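Local structure of ferric iron-binding protein HitA (Pseudomonas aeruginosa PAO1, 6IWF) at residues L5-G10 with V31-G36; N9-A14 with Y58-P63; L106-K111 with N209-Y214; N175-M180 with N195-T200. The protein binds ferric iron and probably delivers it to a membrane transporter for uptake into the cell. All blocks are in the same frame, centred on the assembly; numbering follows the deposited sequence.

Interaction 1 of 4, residues L5-G10 with V31-G36; sequences LTLYNG and VKIRKG
The Y8 ring has R34 CD over one face, while its CD1 meets R34 CB at 3.6 Å, and the guanidinium plane stands 80° from the ring. R34 gets there by running CG anti to the backbone N and then bending at chi2 (-89°). Both polar ends go to helix 38-48: Y8 OH bonds E48 and R34 NE bonds Q44. At the next pair the N9 amide has the K35 chain beside it, ND2 lying 3.8 Å from K35 CD. Strands 4-9 and 30-35 run parallel here, the two strands of a beta-alpha-beta unit whose helix 13-27 lies over the face bearing L5, L7, V31 and I33. L7 CB touches V31 CG1 at 4.0 Å, and N9 CB sits on I33 CG2. Between the backbones the bond from L7 N to K32 O is 2.7 Å long and almost straight (176°), and R34 N returns a bond to L7 O. The pairing weakens at the C-terminal end, where G36 N reaches N9 O at 3.3 Å from above the carbonyl plane. K35 NZ donates a hydrogen bond to N9 O from the opposite face (3.2 Å) and another to Q11 O.

Interaction 2 of 4, residues N9-A14 with Y58-P63; sequences NGQHAA and YTEESP
With chi1 at -109°, Q11 sets CG over one face of the Y58 ring, whose CG is anti to its backbone N (chi1 -175°); the bend at chi2 (-73°) brings Q11 CD near E60 CG. Q11 CG is 3.9 Å from the ring centroid, a CH-pi contact offset toward the rim near CZ and CE1. Q11 OE1 lies 3.5 Å from E60 CG and also takes the backbone N-H of H12 at 2.7 Å, tying the glutamine's end to its turn. N9 runs alongside Y58, pointing the same way, with OD1 3.6 Å from Y58 CD2; its ND2 donates to H12 O. The backbones are joined by G10 N to Y58 O, a short bond of 2.6 Å, and a weak one from Q11 N to the same oxygen. Two ferric iron ligands, H12 and E60, come off adjacent loops, with H12 CE1 3.9 Å from E60 OE1; this chain carries no bound iron, and that carboxylate oxygen is hydrogen-bonded to Y196 OH. H12 holds the N-cap position of helix 13-27, and the contact lies at the C-terminal ends of parallel strands 4-9 and 56-59, with strand 97-108 meeting Q11 and Y58 through R102 and I99.

Interaction 3 of 4, residues L106-K111 with N209-Y214; sequences LAYNPK and NSRLHY
Y108 reaches across to R211, whose NE and NH1 both donate to the phenol oxygen. Strand 211-213 pairs antiparallel here with the end of the long strand 97-108, which also pairs antiparallel with strand 190-194 in the same mixed sheet. The ring and the guanidinium cross obliquely, their planes 73° apart. R211 NH1 is 2.7 Å from Y108 OH and R211 NE 2.9 Å, both bonds bent but with the oxygen close to the guanidinium plane, so the arginine grips one atom side-on. Y108 CG sits between the backbone N and the carbonyl carbon (chi1 71°), and the ring beyond it lies against the neighbouring strand, its CE1 3.8 Å from R211 CB and its CD1 close to H213 CB. P110 completes the grouping by laying CB over the centre of one guanidinium face, 3.7 Å from R211 CZ.

On the other face of the sheet, A107 CB touches L212 CD2 at 3.8 Å, and M180 of helix 176-184 packs on A107 there. The backbones hold the register with two reciprocal pairs of bonds, L106 with H213 and Y108 with R211; A107 and L212 between them form a non-hydrogen-bonded pair. Beyond the strand the chain turns: N109 OD1 accepts from K111 N in an Asx turn. On the partner segment, S210 OG is hydrogen-bonded to E184 of helix 176-184. At the far end of the contact P110 CD comes to 3.2 Å from N209 O.

Interaction 4 of 4, residues N175-M180 with N195-T200; sequences NNVTAM and NYYWYT
N176 CB presses onto one face of the Y197 ring, 3.5 Å from its centroid and only 19° off the normal, making this CH-pi contact the tight centre of the meeting. It is offset toward CZ, the nearest ring carbon at 3.3 Å. The N176 amide inclines 32° to the ring, and its ND2 comes to 3.0 Å from Y197 OH. On the opposite face lies CE1 of Y196, so the ring is held between its own neighbour in sequence and the other helix. The CB of Y197 points toward helix 176-184, and CG lies anti to the carbonyl carbon.

Two helix starts meet here, the N-terminal turns of helices 176-184 and 196-205, whose short axes cross at -70° and stay 10.0 Å apart, so the backbones do not meet and side chains bridge most of the distance, M180 reaching the backbone of Y197 and W198. N175 is the N-cap of the first, its OD1 accepting weakly from V177 N and T178 N. Y196 and Y197 are both ferric iron ligands, seen without metal in this chain; Y196 OH bonds E60.

The solvent side is slacker: V177, exposed, meets the tyrosine at about a right angle and touches the ring with CG2, 3.9 Å from Y197 CD1. On the buried flank M180, bent at chi2 and chi3, brings CE to the edge of the W198 indole, 3.9 Å from CD1. Its sulfur makes an edge-on Met-aromatic contact, 5.1 Å from the centroid of the five-membered ring, and W198 NE1 donates to S210 O.

How the interactions relate
Interactions 1 and 2 share N9 and G10: strand 4-9 pairs with both strand 30-35 and strand 56-59. Interaction 1 is partly buried strand pairing, its outer residues exposed; interaction 2 is a buried contact where two strands run out into loops, with one strong backbone bond. Interaction 4 lies nearer the surface, made of aromatic faces and apolar tips. It meets interaction 2 at the iron site, where Y196 and Y197 come close to H12 and E60. Interaction 3 is antiparallel pairing, partly buried with N209 and R211 exposed, on the far side of the chain's centre from interaction 1, and touches interaction 4 where A107, S210 and L212 pack against M180 and W198.

Interaction 1 of 4, residues L5-G10 with V31-G36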
# COMPACT_ATOMS: atom_id res chain seq x y z
N LEU A 5 13.44 1.54 -20.96
CA LEU A 5 12.36 2.15 -20.18
C LEU A 5 12.91 2.63 -18.84
O LEU A 5 13.78 1.99 -18.25
CB LEU A 5 11.23 1.15 -19.94
CG LEU A 5 10.32 0.75 -21.10
CD1 LEU A 5 9.22 -0.21 -20.64
CD2 LEU A 5 9.71 1.98 -21.76
N THR A 6 12.39 3.76 -18.37
CA THR A 6 12.70 4.26 -17.03
C THR A 6 11.49 4.00 -16.14
O THR A 6 10.38 4.44 -16.46
CB THR A 6 13.04 5.75 -17.07
OG1 THR A 6 14.16 5.98 -17.93
CG2 THR A 6 13.38 6.24 -15.67
N LEU A 7 11.71 3.25 -15.06
CA LEU A 7 10.68 2.94 -14.08
C LEU A 7 10.94 3.77 -12.83
O LEU A 7 11.99 3.63 -12.21
CB LEU A 7 10.68 1.45 -13.72
CG LEU A 7 9.77 1.04 -12.56
CD1 LEU A 7 8.31 1.30 -12.95
CD2 LEU A 7 9.99 -0.43 -12.16
N TYR A 8 9.99 4.63 -12.47
CA TYR A 8 9.99 5.31 -11.18
C TYR A 8 9.31 4.38 -10.19
O TYR A 8 8.10 4.16 -10.28
CB TYR A 8 9.27 6.65 -11.26
CG TYR A 8 10.11 7.80 -11.79
CD1 TYR A 8 11.23 7.56 -12.59
CD2 TYR A 8 9.79 9.12 -11.50
CE1 TYR A 8 12.00 8.60 -13.07
CE2 TYR A 8 10.56 10.17 -11.98
CZ TYR A 8 11.66 9.90 -12.77
OH TYR A 8 12.43 10.93 -13.26
N ASN A 9 10.08 3.82 -9.24
CA ASN A 9 9.58 2.76 -8.36
C ASN A 9 9.43 3.27 -6.94
O ASN A 9 10.42 3.39 -6.20
CB ASN A 9 10.47 1.53 -8.38
CG ASN A 9 9.97 0.47 -7.42
OD1 ASN A 9 8.77 0.33 -7.23
ND2 ASN A 9 10.89 -0.26 -6.78
N GLY A 10 8.18 3.54 -6.55
CA GLY A 10 7.80 3.80 -5.17
C GLY A 10 7.45 2.57 -4.37
O GLY A 10 7.31 2.66 -3.14
N VAL A 31 15.30 -2.07 -18.52
CA VAL A 31 14.51 -1.28 -17.58
C VAL A 31 15.46 -0.66 -16.57
O VAL A 31 16.09 -1.38 -15.78
CB VAL A 31 13.44 -2.12 -16.87
CG1 VAL A 31 12.71 -1.26 -15.85
CG2 VAL A 31 12.46 -2.72 -17.88
N LYS A 32 15.56 0.66 -16.59
CA LYS A 32 16.31 1.43 -15.60
C LYS A 32 15.35 1.85 -14.49
O LYS A 32 14.22 2.23 -14.77
CB LYS A 32 16.94 2.65 -16.26
CG LYS A 32 17.79 3.52 -15.37
CD LYS A 32 18.13 4.83 -16.07
CE LYS A 32 19.18 5.62 -15.29
NZ LYS A 32 18.93 5.58 -13.82
N ILE A 33 15.80 1.78 -13.23
CA ILE A 33 14.92 2.02 -12.08
C ILE A 33 15.40 3.23 -11.30
O ILE A 33 16.54 3.26 -10.80
CB ILE A 33 14.82 0.80 -11.15
CG1 ILE A 33 14.31 -0.42 -11.91
CG2 ILE A 33 13.89 1.12 -9.95
CD1 ILE A 33 14.10 -1.63 -11.04
N ARG A 34 14.52 4.22 -11.15
CA ARG A 34 14.72 5.35 -10.25
C ARG A 34 13.93 5.06 -8.98
O ARG A 34 12.70 5.02 -8.99
CB ARG A 34 14.26 6.65 -10.92
CG ARG A 34 14.88 7.91 -10.32
CD ARG A 34 14.04 8.45 -9.18
NE ARG A 34 14.40 9.83 -8.84
CZ ARG A 34 15.30 10.16 -7.93
NH1 ARG A 34 15.56 11.44 -7.68
NH2 ARG A 34 15.95 9.21 -7.26
N LYS A 35 14.64 4.82 -7.88
CA LYS A 35 14.01 4.45 -6.63
C LYS A 35 13.69 5.69 -5.81
O LYS A 35 14.50 6.62 -5.73
CB LYS A 35 14.93 3.52 -5.82
CG LYS A 35 14.30 3.02 -4.55
CD LYS A 35 13.21 1.99 -4.83
CE LYS A 35 12.46 1.63 -3.56
NZ LYS A 35 11.32 2.55 -3.30
N GLY A 36 12.50 5.72 -5.23
CA GLY A 36 12.13 6.83 -4.37
C GLY A 36 10.86 6.50 -3.61
O GLY A 36 10.27 5.43 -3.77

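Interaction 2 of 4, residues N9-A14 with Y58-P63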
# COMPACT_ATOMS: atom_id res chain seq x y z
N ASN A 9 10.08 3.82 -9.24
CA ASN A 9 9.58 2.76 -8.36
C ASN A 9 9.43 3.27 -6.94
O ASN A 9 10.42 3.39 -6.20
CB ASN A 9 10.47 1.53 -8.38
CG ASN A 9 9.97 0.47 -7.42
OD1 ASN A 9 8.77 0.33 -7.23
ND2 ASN A 9 10.89 -0.26 -6.78
N GLY A 10 8.18 3.54 -6.55
CA GLY A 10 7.80 3.80 -5.17
C GLY A 10 7.45 2.57 -4.37
O GLY A 10 7.31 2.66 -3.14
N GLN A 11 7.30 1.41 -5.02
CA GLN A 11 7.13 0.16 -4.30
C GLN A 11 8.47 -0.29 -3.73
O GLN A 11 9.51 0.33 -3.95
CB GLN A 11 6.55 -0.93 -5.20
CG GLN A 11 5.11 -1.32 -4.89
CD GLN A 11 4.98 -2.14 -3.61
OE1 GLN A 11 5.86 -2.13 -2.75
NE2 GLN A 11 3.88 -2.84 -3.49
N HIS A 12 8.45 -1.40 -3.01
CA HIS A 12 9.67 -1.90 -2.36
C HIS A 12 10.75 -2.18 -3.40
O HIS A 12 10.47 -2.56 -4.54
CB HIS A 12 9.34 -3.14 -1.54
CG HIS A 12 8.67 -2.84 -0.23
ND1 HIS A 12 8.82 -1.62 0.40
CD2 HIS A 12 7.86 -3.58 0.56
CE1 HIS A 12 8.13 -1.63 1.53
NE2 HIS A 12 7.54 -2.81 1.65
N ALA A 13 12.01 -1.97 -2.99
CA ALA A 13 13.13 -2.03 -3.92
C ALA A 13 13.21 -3.38 -4.63
O ALA A 13 13.32 -3.43 -5.86
CB ALA A 13 14.44 -1.75 -3.17
N ALA A 14 13.12 -4.48 -3.87
CA ALA A 14 13.25 -5.81 -4.47
C ALA A 14 12.08 -6.14 -5.38
O ALA A 14 12.23 -6.94 -6.31
CB ALA A 14 13.37 -6.87 -3.37
N TYR A 58 5.33 3.29 -10.55
CA TYR A 58 4.84 2.16 -9.76
C TYR A 58 4.85 2.61 -8.31
O TYR A 58 5.91 2.99 -7.80
CB TYR A 58 5.76 0.95 -9.97
CG TYR A 58 5.37 -0.37 -9.34
CD1 TYR A 58 4.08 -0.62 -8.87
CD2 TYR A 58 6.31 -1.38 -9.22
CE1 TYR A 58 3.76 -1.86 -8.31
CE2 TYR A 58 6.00 -2.60 -8.67
CZ TYR A 58 4.74 -2.84 -8.21
OH TYR A 58 4.47 -4.08 -7.67
N THR A 59 3.68 2.65 -7.67
CA THR A 59 3.58 3.19 -6.32
C THR A 59 3.04 2.15 -5.34
O THR A 59 2.27 1.25 -5.70
CB THR A 59 2.68 4.43 -6.26
OG1 THR A 59 1.35 4.08 -6.69
CG2 THR A 59 3.25 5.55 -7.12
N GLU A 60 3.44 2.32 -4.08
CA GLU A 60 2.91 1.51 -2.98
C GLU A 60 1.43 1.77 -2.74
O GLU A 60 0.69 0.86 -2.35
CB GLU A 60 3.70 1.81 -1.71
CG GLU A 60 4.58 0.70 -1.23
CD GLU A 60 4.92 0.86 0.23
OE1 GLU A 60 4.59 -0.05 1.02
OE2 GLU A 60 5.51 1.90 0.59
N GLU A 61 0.98 3.02 -2.93
CA GLU A 61 -0.38 3.42 -2.60
C GLU A 61 -0.98 4.22 -3.74
O GLU A 61 -0.28 4.70 -4.64
CB GLU A 61 -0.42 4.27 -1.32
CG GLU A 61 0.51 3.79 -0.21
CD GLU A 61 0.02 2.53 0.49
OE1 GLU A 61 0.78 2.01 1.35
OE2 GLU A 61 -1.10 2.05 0.19
N SER A 62 -2.30 4.37 -3.69
CA SER A 62 -3.02 5.02 -4.78
C SER A 62 -3.10 6.55 -4.73
O SER A 62 -3.24 7.15 -5.80
CB SER A 62 -4.44 4.44 -4.88
OG SER A 62 -5.09 4.44 -3.63
N PRO A 63 -3.04 7.23 -3.58
CA PRO A 63 -3.17 8.72 -3.58
C PRO A 63 -2.25 9.41 -4.58
O PRO A 63 -2.71 10.31 -5.30
CB PRO A 63 -2.84 9.10 -2.13
CG PRO A 63 -3.46 7.96 -1.36
CD PRO A 63 -3.13 6.72 -2.18

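Interaction 3 of 4, residues L106-K111 with N209-Y214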
# COMPACT_ATOMS: atom_id res chain seq x y z
N LEU A 106 -3.44 -6.00 12.91
CA LEU A 106 -2.89 -5.71 14.23
C LEU A 106 -1.89 -6.83 14.54
O LEU A 106 -2.29 -7.96 14.84
CB LEU A 106 -4.00 -5.62 15.29
CG LEU A 106 -3.54 -5.25 16.71
CD1 LEU A 106 -3.12 -3.79 16.80
CD2 LEU A 106 -4.70 -5.53 17.66
N ALA A 107 -0.59 -6.54 14.46
CA ALA A 107 0.39 -7.54 14.89
C ALA A 107 0.45 -7.51 16.41
O ALA A 107 0.34 -6.45 17.02
CB ALA A 107 1.77 -7.25 14.29
N TYR A 108 0.56 -8.69 17.03
CA TYR A 108 0.59 -8.72 18.48
C TYR A 108 1.48 -9.85 18.96
O TYR A 108 1.73 -10.83 18.24
CB TYR A 108 -0.82 -8.85 19.09
CG TYR A 108 -1.48 -10.20 18.89
CD1 TYR A 108 -2.06 -10.55 17.68
CD2 TYR A 108 -1.55 -11.12 19.94
CE1 TYR A 108 -2.68 -11.78 17.49
CE2 TYR A 108 -2.17 -12.38 19.76
CZ TYR A 108 -2.73 -12.69 18.53
OH TYR A 108 -3.34 -13.91 18.32
N ASN A 109 1.97 -9.71 20.20
CA ASN A 109 2.80 -10.71 20.84
C ASN A 109 1.93 -11.53 21.78
O ASN A 109 1.47 -10.99 22.81
CB ASN A 109 3.94 -10.06 21.61
CG ASN A 109 4.87 -11.07 22.27
OD1 ASN A 109 4.55 -12.26 22.36
ND2 ASN A 109 6.02 -10.60 22.74
N PRO A 110 1.64 -12.80 21.48
CA PRO A 110 0.72 -13.56 22.34
C PRO A 110 1.29 -13.89 23.70
O PRO A 110 0.53 -14.34 24.57
CB PRO A 110 0.44 -14.84 21.52
CG PRO A 110 1.55 -14.93 20.53
CD PRO A 110 2.06 -13.54 20.28
N LYS A 111 2.59 -13.70 23.92
CA LYS A 111 3.14 -13.83 25.26
C LYS A 111 2.78 -12.63 26.13
O LYS A 111 2.77 -12.74 27.36
CB LYS A 111 4.65 -13.98 25.21
CG LYS A 111 5.11 -15.09 24.28
CD LYS A 111 5.49 -16.33 25.06
CE LYS A 111 7.00 -16.53 25.08
NZ LYS A 111 7.38 -17.71 25.91
N ASN A 209 7.36 -15.42 16.88
CA ASN A 209 6.56 -15.35 18.10
C ASN A 209 5.28 -14.56 17.88
O ASN A 209 4.21 -14.93 18.38
CB ASN A 209 7.38 -14.70 19.22
CG ASN A 209 8.44 -15.61 19.78
OD1 ASN A 209 8.24 -16.83 19.86
ND2 ASN A 209 9.58 -15.04 20.16
N SER A 210 5.37 -13.47 17.13
CA SER A 210 4.24 -12.58 16.94
C SER A 210 3.21 -13.22 16.01
O SER A 210 3.50 -14.13 15.22
CB SER A 210 4.71 -11.24 16.37
OG SER A 210 5.19 -11.40 15.05
N ARG A 211 1.97 -12.74 16.12
CA ARG A 211 0.88 -13.22 15.29
C ARG A 211 0.12 -12.02 14.74
O ARG A 211 0.29 -10.89 15.19
CB ARG A 211 -0.05 -14.16 16.08
CG ARG A 211 0.69 -15.40 16.66
CD ARG A 211 -0.25 -16.49 17.19
NE ARG A 211 -1.27 -15.97 18.10
CZ ARG A 211 -1.79 -16.65 19.12
NH1 ARG A 211 -2.73 -16.08 19.88
NH2 ARG A 211 -1.38 -17.89 19.39
N LEU A 212 -0.73 -12.29 13.75
CA LEU A 212 -1.54 -11.26 13.13
C LEU A 212 -2.98 -11.41 13.58
O LEU A 212 -3.55 -12.51 13.52
CB LEU A 212 -1.46 -11.32 11.60
CG LEU A 212 -0.09 -10.96 11.03
CD1 LEU A 212 -0.20 -10.75 9.52
CD2 LEU A 212 0.50 -9.74 11.71
N HIS A 213 -3.56 -10.31 14.00
CA HIS A 213 -4.98 -10.22 14.28
C HIS A 213 -5.65 -9.42 13.16
O HIS A 213 -5.17 -8.35 12.79
CB HIS A 213 -5.23 -9.54 15.62
CG HIS A 213 -6.68 -9.36 15.93
ND1 HIS A 213 -7.51 -10.42 16.21
CD2 HIS A 213 -7.45 -8.25 15.96
CE1 HIS A 213 -8.74 -9.97 16.43
NE2 HIS A 213 -8.73 -8.65 16.28
N TYR A 214 -6.75 -9.94 12.65
CA TYR A 214 -7.54 -9.25 11.63
C TYR A 214 -8.80 -8.71 12.29
O TYR A 214 -9.56 -9.47 12.89
CB TYR A 214 -7.88 -10.19 10.48
CG TYR A 214 -6.67 -10.59 9.70
CD1 TYR A 214 -5.81 -11.57 10.18
CD2 TYR A 214 -6.36 -9.96 8.51
CE1 TYR A 214 -4.69 -11.93 9.48
CE2 TYR A 214 -5.23 -10.30 7.80
CZ TYR A 214 -4.40 -11.28 8.29
OH TYR A 214 -3.28 -11.61 7.57

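Interaction 4 of 4, residues N175-M180 with N195-T200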
# COMPACT_ATOMS: atom_id res chain seq x y z
N ASN A 175 9.36 3.64 11.29
CA ASN A 175 9.60 2.63 10.28
C ASN A 175 8.72 1.42 10.58
O ASN A 175 8.67 0.97 11.72
CB ASN A 175 11.09 2.24 10.28
CG ASN A 175 11.47 1.33 9.14
OD1 ASN A 175 11.05 0.18 9.10
ND2 ASN A 175 12.27 1.85 8.21
N ASN A 176 8.07 0.86 9.55
CA ASN A 176 7.19 -0.28 9.80
C ASN A 176 7.99 -1.51 10.21
O ASN A 176 7.53 -2.30 11.05
CB ASN A 176 6.34 -0.60 8.57
CG ASN A 176 5.25 0.41 8.31
OD1 ASN A 176 4.30 0.54 9.08
ND2 ASN A 176 5.37 1.13 7.20
N VAL A 177 9.17 -1.72 9.62
CA VAL A 177 9.95 -2.91 9.96
C VAL A 177 10.41 -2.83 11.41
O VAL A 177 10.40 -3.84 12.14
CB VAL A 177 11.13 -3.10 9.00
CG1 VAL A 177 11.96 -4.33 9.41
CG2 VAL A 177 10.64 -3.24 7.57
N THR A 178 10.78 -1.63 11.86
CA THR A 178 11.13 -1.43 13.27
C THR A 178 9.96 -1.74 14.20
O THR A 178 10.14 -2.38 15.24
CB THR A 178 11.61 0.00 13.47
OG1 THR A 178 12.69 0.27 12.55
CG2 THR A 178 12.10 0.20 14.89
N ALA A 179 8.76 -1.26 13.87
CA ALA A 179 7.58 -1.54 14.69
C ALA A 179 7.28 -3.04 14.73
O ALA A 179 6.91 -3.59 15.78
CB ALA A 179 6.38 -0.76 14.16
N MET A 180 7.41 -3.72 13.59
CA MET A 180 7.13 -5.15 13.53
C MET A 180 8.15 -5.94 14.32
O MET A 180 7.80 -6.86 15.07
CB MET A 180 7.08 -5.63 12.07
CG MET A 180 6.84 -7.12 11.87
SD MET A 180 5.14 -7.63 12.24
CE MET A 180 5.36 -8.46 13.81
N ASN A 195 -0.24 -6.10 6.34
CA ASN A 195 -0.02 -7.52 6.61
C ASN A 195 1.34 -8.00 6.14
O ASN A 195 1.93 -8.90 6.76
CB ASN A 195 -1.13 -8.35 5.95
CG ASN A 195 -1.00 -8.35 4.44
OD1 ASN A 195 -1.24 -7.34 3.78
ND2 ASN A 195 -0.60 -9.49 3.89
N TYR A 196 1.87 -7.43 5.05
CA TYR A 196 3.00 -8.09 4.40
C TYR A 196 4.30 -7.97 5.19
O TYR A 196 5.22 -8.77 4.95
CB TYR A 196 3.17 -7.55 2.97
CG TYR A 196 3.36 -6.06 2.88
CD1 TYR A 196 4.59 -5.49 3.16
CD2 TYR A 196 2.32 -5.23 2.49
CE1 TYR A 196 4.78 -4.12 3.08
CE2 TYR A 196 2.50 -3.85 2.40
CZ TYR A 196 3.74 -3.31 2.70
OH TYR A 196 3.95 -1.94 2.62
N TYR A 197 4.39 -7.04 6.15
CA TYR A 197 5.62 -6.92 6.94
C TYR A 197 5.84 -8.15 7.81
O TYR A 197 6.99 -8.57 8.02
CB TYR A 197 5.57 -5.68 7.83
CG TYR A 197 5.67 -4.39 7.07
CD1 TYR A 197 6.90 -3.93 6.62
CD2 TYR A 197 4.53 -3.63 6.80
CE1 TYR A 197 7.00 -2.75 5.91
CE2 TYR A 197 4.62 -2.45 6.09
CZ TYR A 197 5.86 -2.02 5.65
OH TYR A 197 5.96 -0.84 4.95
N TRP A 198 4.77 -8.72 8.34
CA TRP A 198 4.90 -9.95 9.12
C TRP A 198 5.47 -11.07 8.26
O TRP A 198 6.36 -11.81 8.70
CB TRP A 198 3.54 -10.33 9.69
CG TRP A 198 3.55 -11.49 10.63
CD1 TRP A 198 3.70 -11.45 11.99
CD2 TRP A 198 3.35 -12.86 10.28
NE1 TRP A 198 3.62 -12.72 12.51
CE2 TRP A 198 3.41 -13.61 11.48
CE3 TRP A 198 3.14 -13.53 9.08
CZ2 TRP A 198 3.27 -14.99 11.51
CZ3 TRP A 198 3.00 -14.91 9.10
CH2 TRP A 198 3.06 -15.63 10.31
N TYR A 199 4.98 -11.20 7.02
CA TYR A 199 5.45 -12.28 6.15
C TYR A 199 6.91 -12.09 5.75
O TYR A 199 7.67 -13.06 5.68
CB TYR A 199 4.55 -12.39 4.92
CG TYR A 199 3.19 -12.94 5.24
CD1 TYR A 199 2.15 -12.11 5.66
CD2 TYR A 199 2.94 -14.32 5.19
CE1 TYR A 199 0.89 -12.61 5.97
CE2 TYR A 199 1.70 -14.83 5.50
CZ TYR A 199 0.68 -13.98 5.90
OH TYR A 199 -0.55 -14.50 6.20
N THR A 200 7.33 -10.85 5.48
CA THR A 200 8.74 -10.61 5.17
C THR A 200 9.63 -11.01 6.34
O THR A 200 10.66 -11.68 6.15
CB THR A 200 8.97 -9.14 4.80
OG1 THR A 200 8.13 -8.79 3.69
CG2 THR A 200 10.44 -8.92 4.43